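Local coordinates for protein 2-dehydropantoate 2-reductase, putative (PDB 2EW2) that probably catalyses the NADPH-dependent reduction of ketopantoate (2-dehydropantoate) to (R)-pantoate, a step in pantothenate biosynthesis, at residues A7-G12 and A80-Q85; F229-E234 and Y292-P297. All blocks are in the same frame, centred on the assembly; numbering follows the deposited sequence.

Contact 1 of 2, residues A7-G12 and A80-Q85; sequences AIAGAG and ALTKAQ
The carbonyl oxygen of A9 takes three donors from the turn that starts at A80. The main one is the backbone NH of L81, with N 2.9 Å from A9 O; the bond is straight, 162° at the hydrogen, and the donor lies almost in line with the carbonyl bond. The backbone N of T82 follows at 3.1 Å from the same A9 O, but its angle of 124° makes it a weak, bent bond. The third grip is the hydroxyl: T82 OG1 sits 3.0 Å from A9 O, also weak. With chi1 at -57°, OG1 lies anti to the carbonyl carbon of T82 and beside its own backbone N, which brings hydroxyl and NH to one acceptor.

A9 and A80 form a parallel bridge, CA to CA 5.0 Å, where strands 5-9 and 77-80 run side by side. In the 3-2-1-4-5-6 strand order of a Rossmann-type fold these are the first and fourth strands, adjacent at the centre, and both end here. G10 and G12 fit the GxGxxG pattern, consistent with the NADP-binding turn of this family, and G12 sits at the N-cap position of helix 13-24. At G10 the positive phi suits glycine, since a beta carbon would jam against the preceding carbonyl and clash with T82 N. L81 CB passes 3.9 Å from G10 O. Apolar contact is slight: I8 CG2 only just meets L81 CD1 at 4.5 Å.

Further out, A9 and A80 have their side chains on the same face of the sheet, covered by M90, I94 and F91 of helix 84-94; T82 touches M90 as well. On its other edge strand 5-9 pairs with strand 28-32, I8 bonding through its backbone to T30 and I32. D33 OD2 accepts the backbone NH of A11.

Contact 2 of 2, residues F229-E234 and Y292-P297; sequences FAAVAE and YNVATP
V232 has CG1 anti to its backbone N (chi1 174°) and CG2 anti to its carbonyl carbon, which turns CG1 to Y292 and CG2 to V294 and T296. V294, whose CB already points at the helix, has the same torsion, and its CG1 makes the contact. CG1 of V232 lies 4.1 Å from CD1 of the Y292 ring, approaching it obliquely, with the two side chains at about a right angle. CG2 of V232 touches two groups: T296 CG2 at 3.6 Å and V294 CG1 at 3.8 Å. That V294 methyl is shared, since A231, the residue before V232, adds its CB, also 3.8 Å from V294 CG1. T296 meets V232 through its methyl, not its hydroxyl.

No hydrogen bond joins the two segments; this is apolar packing, and V232 has the largest area buried by the other segment. It belongs to the all-helical C-terminal part of the ketopantoate reductase fold, where the connection between helices 282-292 and 297-313 packs against the C-terminal part of helix 218-235. N293, with a positive phi of 64°, is where the chain leaves helical geometry, and V294 and T296 follow with their CB atoms directed to helix 218-235, while A295 between them points away. T296 takes the N-cap position of helix 297-313 without a capping bond from its side chain.

Around this patch, W189 of helix 184-195 and K288 of helix 282-292 also lie against V232, so two further helices, besides the 292-297 connection, reach this side chain. T296 packs on W286 and on E228. The polar end of Y292 is held beyond the segments, OH to E236 OE2, just past the end of helix 218-235. P297, at the start of the next helix, packs against P297 of the second subunit.

Contact 1 (7-12 with 80-85) and contact 2 (229-234 with 292-297) come in series along the chain, the first finished before the second opens. Their centres lie 28 Å apart and their nearest atoms about 14 Å, so they do not touch. They share no helix or strand: contact 1 joins two neighbouring parallel strands at their C-terminal ends, where a Rossmann-type fold binds its dinucleotide, probably NADP here, whereas contact 2 ties helices of the C-terminal region together, close to the other subunit. Each lies within one of the two family regions, which in ketopantoate reductases together enclose the active-site cleft; neither contact includes the annotated magnesium-binding residue.

Contact 1 of 2, residues A7-G12 and A80-Q85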
ATOM      1  N   ALA B   7      30.397   0.273  28.975  1.00 19.89           N
ATOM      2  CA  ALA B   7      29.388  -0.755  29.135  1.00 19.78           C
ATOM      3  C   ALA B   7      29.023  -1.284  27.745  1.00 19.48           C
ATOM      4  O   ALA B   7      28.920  -0.513  26.774  1.00 18.52           O
ATOM      5  CB  ALA B   7      28.172  -0.214  29.827  1.00 19.31           C
ATOM      6  N   ILE B   8      28.915  -2.610  27.653  1.00 19.48           N
ATOM      7  CA  ILE B   8      28.521  -3.277  26.416  1.00 19.68           C
ATOM      8  C   ILE B   8      27.077  -3.717  26.577  1.00 19.56           C
ATOM      9  O   ILE B   8      26.797  -4.630  27.343  1.00 19.52           O
ATOM     10  CB  ILE B   8      29.410  -4.530  26.104  1.00 19.79           C
ATOM     11  CG1 ILE B   8      30.904  -4.199  26.155  1.00 20.39           C
ATOM     12  CG2 ILE B   8      29.019  -5.148  24.753  1.00 20.03           C
ATOM     13  CD1 ILE B   8      31.401  -3.290  25.062  1.00 23.86           C
ATOM     14  N   ALA B   9      26.162  -3.062  25.865  1.00 19.63           N
ATOM     15  CA  ALA B   9      24.734  -3.372  25.984  1.00 20.22           C
ATOM     16  C   ALA B   9      24.353  -4.403  24.920  1.00 20.41           C
ATOM     17  O   ALA B   9      24.111  -4.072  23.747  1.00 20.66           O
ATOM     18  CB  ALA B   9      23.877  -2.080  25.861  1.00 19.72           C
ATOM     19  N   GLY B  10      24.343  -5.661  25.342  1.00 21.45           N
ATOM     20  CA  GLY B  10      24.165  -6.816  24.451  1.00 22.09           C
ATOM     21  C   GLY B  10      25.504  -7.515  24.303  1.00 22.82           C
ATOM     22  O   GLY B  10      26.298  -7.153  23.441  1.00 22.60           O
ATOM     23  N   ALA B  11      25.744  -8.514  25.154  1.00 23.52           N
ATOM     24  CA  ALA B  11      27.011  -9.225  25.219  1.00 24.69           C
ATOM     25  C   ALA B  11      27.032 -10.538  24.420  1.00 25.59           C
ATOM     26  O   ALA B  11      27.603 -11.545  24.866  1.00 26.72           O
ATOM     27  CB  ALA B  11      27.376  -9.485  26.675  1.00 24.73           C
ATOM     28  N   GLY B  12      26.417 -10.528  23.240  1.00 26.32           N
ATOM     29  CA  GLY B  12      26.457 -11.664  22.318  1.00 25.86           C
ATOM     30  C   GLY B  12      27.859 -11.809  21.751  1.00 26.13           C
ATOM     31  O   GLY B  12      28.808 -11.245  22.282  1.00 25.74           O
ATOM     32  N   ALA B  80      25.982  -0.028  22.002  1.00 19.45           N
ATOM     33  CA  ALA B  80      24.684  -0.664  21.810  1.00 20.55           C
ATOM     34  C   ALA B  80      24.737  -1.742  20.719  1.00 21.91           C
ATOM     35  O   ALA B  80      25.005  -1.438  19.559  1.00 21.31           O
ATOM     36  CB  ALA B  80      23.643   0.390  21.452  1.00 19.94           C
ATOM     37  N   LEU B  81      24.479  -2.993  21.111  1.00 23.95           N
ATOM     38  CA  LEU B  81      24.372  -4.116  20.183  1.00 25.91           C
ATOM     39  C   LEU B  81      23.091  -4.943  20.357  1.00 27.72           C
ATOM     40  O   LEU B  81      22.864  -5.901  19.613  1.00 29.13           O
ATOM     41  CB  LEU B  81      25.601  -5.020  20.298  1.00 26.31           C
ATOM     42  CG  LEU B  81      26.838  -4.401  19.646  1.00 27.06           C
ATOM     43  CD1 LEU B  81      28.094  -4.753  20.407  1.00 28.92           C
ATOM     44  CD2 LEU B  81      26.925  -4.836  18.166  1.00 28.36           C
ATOM     45  N   THR B  82      22.264  -4.577  21.336  1.00 28.61           N
ATOM     46  CA  THR B  82      20.962  -5.213  21.573  1.00 29.37           C
ATOM     47  C   THR B  82      20.069  -5.021  20.342  1.00 30.13           C
ATOM     48  O   THR B  82      19.961  -3.898  19.822  1.00 30.57           O
ATOM     49  CB  THR B  82      20.287  -4.543  22.793  1.00 29.74           C
ATOM     50  OG1 THR B  82      21.161  -4.637  23.924  1.00 30.01           O
ATOM     51  CG2 THR B  82      18.959  -5.194  23.149  1.00 30.99           C
ATOM     52  N   LYS B  83      19.412  -6.082  19.872  1.00 29.41           N
ATOM     53  CA  LYS B  83      18.549  -5.919  18.694  1.00 29.31           C
ATOM     54  C   LYS B  83      17.455  -4.891  18.940  1.00 27.99           C
ATOM     55  O   LYS B  83      17.101  -4.605  20.091  1.00 26.71           O
ATOM     56  CB  LYS B  83      18.014  -7.257  18.156  1.00 29.63           C
ATOM     57  CG  LYS B  83      17.240  -8.128  19.113  1.00 31.25           C
ATOM     58  CD  LYS B  83      17.009  -9.505  18.432  1.00 32.40           C
ATOM     59  CE  LYS B  83      16.012 -10.368  19.184  1.00 37.02           C
ATOM     60  NZ  LYS B  83      14.613  -9.840  19.087  1.00 41.21           N
ATOM     61  N   ALA B  84      16.940  -4.323  17.854  1.00 27.13           N
ATOM     62  CA  ALA B  84      16.065  -3.154  17.921  1.00 27.02           C
ATOM     63  C   ALA B  84      14.819  -3.386  18.770  1.00 27.06           C
ATOM     64  O   ALA B  84      14.312  -2.458  19.423  1.00 26.71           O
ATOM     65  CB  ALA B  84      15.666  -2.719  16.514  1.00 26.76           C
ATOM     66  N   GLN B  85      14.327  -4.626  18.739  1.00 27.05           N
ATOM     67  CA  GLN B  85      13.111  -5.025  19.450  1.00 27.64           C
ATOM     68  C   GLN B  85      13.270  -4.961  20.973  1.00 27.10           C
ATOM     69  O   GLN B  85      12.281  -4.894  21.698  1.00 27.21           O
ATOM     70  CB  GLN B  85      12.705  -6.453  19.028  1.00 28.15           C
ATOM     71  CG  GLN B  85      12.202  -6.591  17.576  1.00 29.34           C
ATOM     72  CD  GLN B  85      13.313  -6.660  16.502  1.00 32.37           C
ATOM     73  OE1 GLN B  85      14.512  -6.577  16.790  1.00 30.97           O
ATOM     74  NE2 GLN B  85      12.892  -6.820  15.243  1.00 33.60           N
TER

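Contact 2 of 2, residues F229-E234 and Y292-P297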
ATOM      1  N   PHE B 229      11.930   8.418   1.722  1.00 18.22           N
ATOM      2  CA  PHE B 229      13.209   8.292   2.442  1.00 18.27           C
ATOM      3  C   PHE B 229      14.032   9.575   2.362  1.00 18.17           C
ATOM      4  O   PHE B 229      14.476  10.091   3.391  1.00 18.56           O
ATOM      5  CB  PHE B 229      14.045   7.091   1.956  1.00 18.04           C
ATOM      6  CG  PHE B 229      13.613   5.782   2.547  1.00 18.02           C
ATOM      7  CD1 PHE B 229      12.456   5.147   2.101  1.00 18.38           C
ATOM      8  CD2 PHE B 229      14.361   5.180   3.543  1.00 16.49           C
ATOM      9  CE1 PHE B 229      12.059   3.927   2.662  1.00 19.55           C
ATOM     10  CE2 PHE B 229      13.973   3.975   4.111  1.00 16.94           C
ATOM     11  CZ  PHE B 229      12.807   3.349   3.667  1.00 17.20           C
ATOM     12  N   ALA B 230      14.230  10.080   1.150  1.00 17.92           N
ATOM     13  CA  ALA B 230      15.004  11.310   0.918  1.00 17.54           C
ATOM     14  C   ALA B 230      14.417  12.560   1.567  1.00 17.94           C
ATOM     15  O   ALA B 230      15.163  13.379   2.125  1.00 17.99           O
ATOM     16  CB  ALA B 230      15.211  11.545  -0.569  1.00 17.38           C
ATOM     17  N   ALA B 231      13.094  12.715   1.501  1.00 17.69           N
ATOM     18  CA  ALA B 231      12.421  13.862   2.113  1.00 18.00           C
ATOM     19  C   ALA B 231      12.666  13.962   3.622  1.00 18.36           C
ATOM     20  O   ALA B 231      12.923  15.059   4.133  1.00 18.52           O
ATOM     21  CB  ALA B 231      10.916  13.853   1.809  1.00 18.22           C
ATOM     22  N   VAL B 232      12.601  12.819   4.311  1.00 17.28           N
ATOM     23  CA  VAL B 232      12.832  12.736   5.745  1.00 17.88           C
ATOM     24  C   VAL B 232      14.341  12.840   6.098  1.00 18.57           C
ATOM     25  O   VAL B 232      14.727  13.571   7.039  1.00 19.02           O
ATOM     26  CB  VAL B 232      12.222  11.428   6.319  1.00 18.06           C
ATOM     27  CG1 VAL B 232      12.578  11.245   7.757  1.00 16.52           C
ATOM     28  CG2 VAL B 232      10.699  11.391   6.108  1.00 18.40           C
ATOM     29  N   ALA B 233      15.200  12.135   5.348  1.00 17.76           N
ATOM     30  CA  ALA B 233      16.646  12.228   5.568  1.00 18.20           C
ATOM     31  C   ALA B 233      17.114  13.683   5.480  1.00 19.13           C
ATOM     32  O   ALA B 233      17.936  14.133   6.279  1.00 18.79           O
ATOM     33  CB  ALA B 233      17.418  11.369   4.575  1.00 16.87           C
ATOM     34  N   GLU B 234      16.587  14.395   4.490  1.00 19.85           N
ATOM     35  CA  GLU B 234      16.890  15.803   4.292  1.00 21.57           C
ATOM     36  C   GLU B 234      16.701  16.640   5.572  1.00 21.55           C
ATOM     37  O   GLU B 234      17.503  17.534   5.846  1.00 21.85           O
ATOM     38  CB  GLU B 234      16.044  16.351   3.140  1.00 21.62           C
ATOM     39  CG  GLU B 234      16.551  17.664   2.571  1.00 27.16           C
ATOM     40  CD  GLU B 234      15.996  18.880   3.319  1.00 33.98           C
ATOM     41  OE1 GLU B 234      16.532  20.002   3.109  1.00 38.23           O
ATOM     42  OE2 GLU B 234      15.026  18.715   4.105  1.00 35.56           O
ATOM     43  N   TYR B 292       8.384  15.278  11.869  1.00 23.34           N
ATOM     44  CA  TYR B 292       8.922  16.372  11.062  1.00 22.02           C
ATOM     45  C   TYR B 292       7.887  17.035  10.161  1.00 21.96           C
ATOM     46  O   TYR B 292       8.216  17.949   9.406  1.00 21.53           O
ATOM     47  CB  TYR B 292      10.100  15.902  10.207  1.00 21.56           C
ATOM     48  CG  TYR B 292      11.259  15.318  10.971  1.00 21.93           C
ATOM     49  CD1 TYR B 292      12.137  14.441  10.344  1.00 21.58           C
ATOM     50  CD2 TYR B 292      11.484  15.638  12.318  1.00 22.18           C
ATOM     51  CE1 TYR B 292      13.206  13.892  11.013  1.00 21.91           C
ATOM     52  CE2 TYR B 292      12.567  15.092  13.008  1.00 23.87           C
ATOM     53  CZ  TYR B 292      13.427  14.223  12.342  1.00 22.97           C
ATOM     54  OH  TYR B 292      14.503  13.651  12.995  1.00 22.90           O
ATOM     55  N   ASN B 293       6.647  16.561  10.213  1.00 22.31           N
ATOM     56  CA  ASN B 293       5.600  17.086   9.325  1.00 22.48           C
ATOM     57  C   ASN B 293       5.896  16.812   7.848  1.00 21.36           C
ATOM     58  O   ASN B 293       5.692  17.680   6.989  1.00 20.85           O
ATOM     59  CB  ASN B 293       5.443  18.602   9.538  1.00 22.81           C
ATOM     60  CG  ASN B 293       4.015  19.004   9.700  1.00 25.63           C
ATOM     61  OD1 ASN B 293       3.278  18.354  10.435  1.00 30.61           O
ATOM     62  ND2 ASN B 293       3.600  20.063   9.009  1.00 25.15           N
ATOM     63  N   VAL B 294       6.414  15.614   7.577  1.00 20.91           N
ATOM     64  CA  VAL B 294       6.704  15.165   6.216  1.00 19.86           C
ATOM     65  C   VAL B 294       5.811  13.977   5.915  1.00 19.48           C
ATOM     66  O   VAL B 294       5.796  13.000   6.664  1.00 19.41           O
ATOM     67  CB  VAL B 294       8.189  14.713   6.074  1.00 20.18           C
ATOM     68  CG1 VAL B 294       8.451  14.109   4.687  1.00 19.78           C
ATOM     69  CG2 VAL B 294       9.133  15.883   6.340  1.00 18.39           C
ATOM     70  N   ALA B 295       5.066  14.070   4.824  1.00 18.74           N
ATOM     71  CA  ALA B 295       4.182  12.992   4.406  1.00 18.87           C
ATOM     72  C   ALA B 295       5.011  11.793   3.955  1.00 17.99           C
ATOM     73  O   ALA B 295       5.928  11.947   3.188  1.00 18.31           O
ATOM     74  CB  ALA B 295       3.254  13.475   3.288  1.00 19.73           C
ATOM     75  N   THR B 296       4.706  10.608   4.477  1.00 17.88           N
ATOM     76  CA  THR B 296       5.361   9.373   4.028  1.00 17.43           C
ATOM     77  C   THR B 296       4.292   8.276   3.825  1.00 17.07           C
ATOM     78  O   THR B 296       4.355   7.214   4.440  1.00 16.68           O
ATOM     79  CB  THR B 296       6.414   8.886   5.049  1.00 16.78           C
ATOM     80  OG1 THR B 296       5.753   8.589   6.279  1.00 17.83           O
ATOM     81  CG2 THR B 296       7.484   9.954   5.306  1.00 16.18           C
ATOM     82  N   PRO B 297       3.290   8.539   2.964  1.00 17.12           N
ATOM     83  CA  PRO B 297       2.164   7.607   2.878  1.00 16.74           C
ATOM     84  C   PRO B 297       2.487   6.216   2.295  1.00 16.60           C
ATOM     85  O   PRO B 297       1.909   5.228   2.738  1.00 17.50           O
ATOM     86  CB  PRO B 297       1.182   8.359   1.968  1.00 16.55           C
ATOM     87  CG  PRO B 297       2.092   9.202   1.094  1.00 15.76           C
ATOM     88  CD  PRO B 297       3.114   9.686   2.051  1.00 16.72           C
TER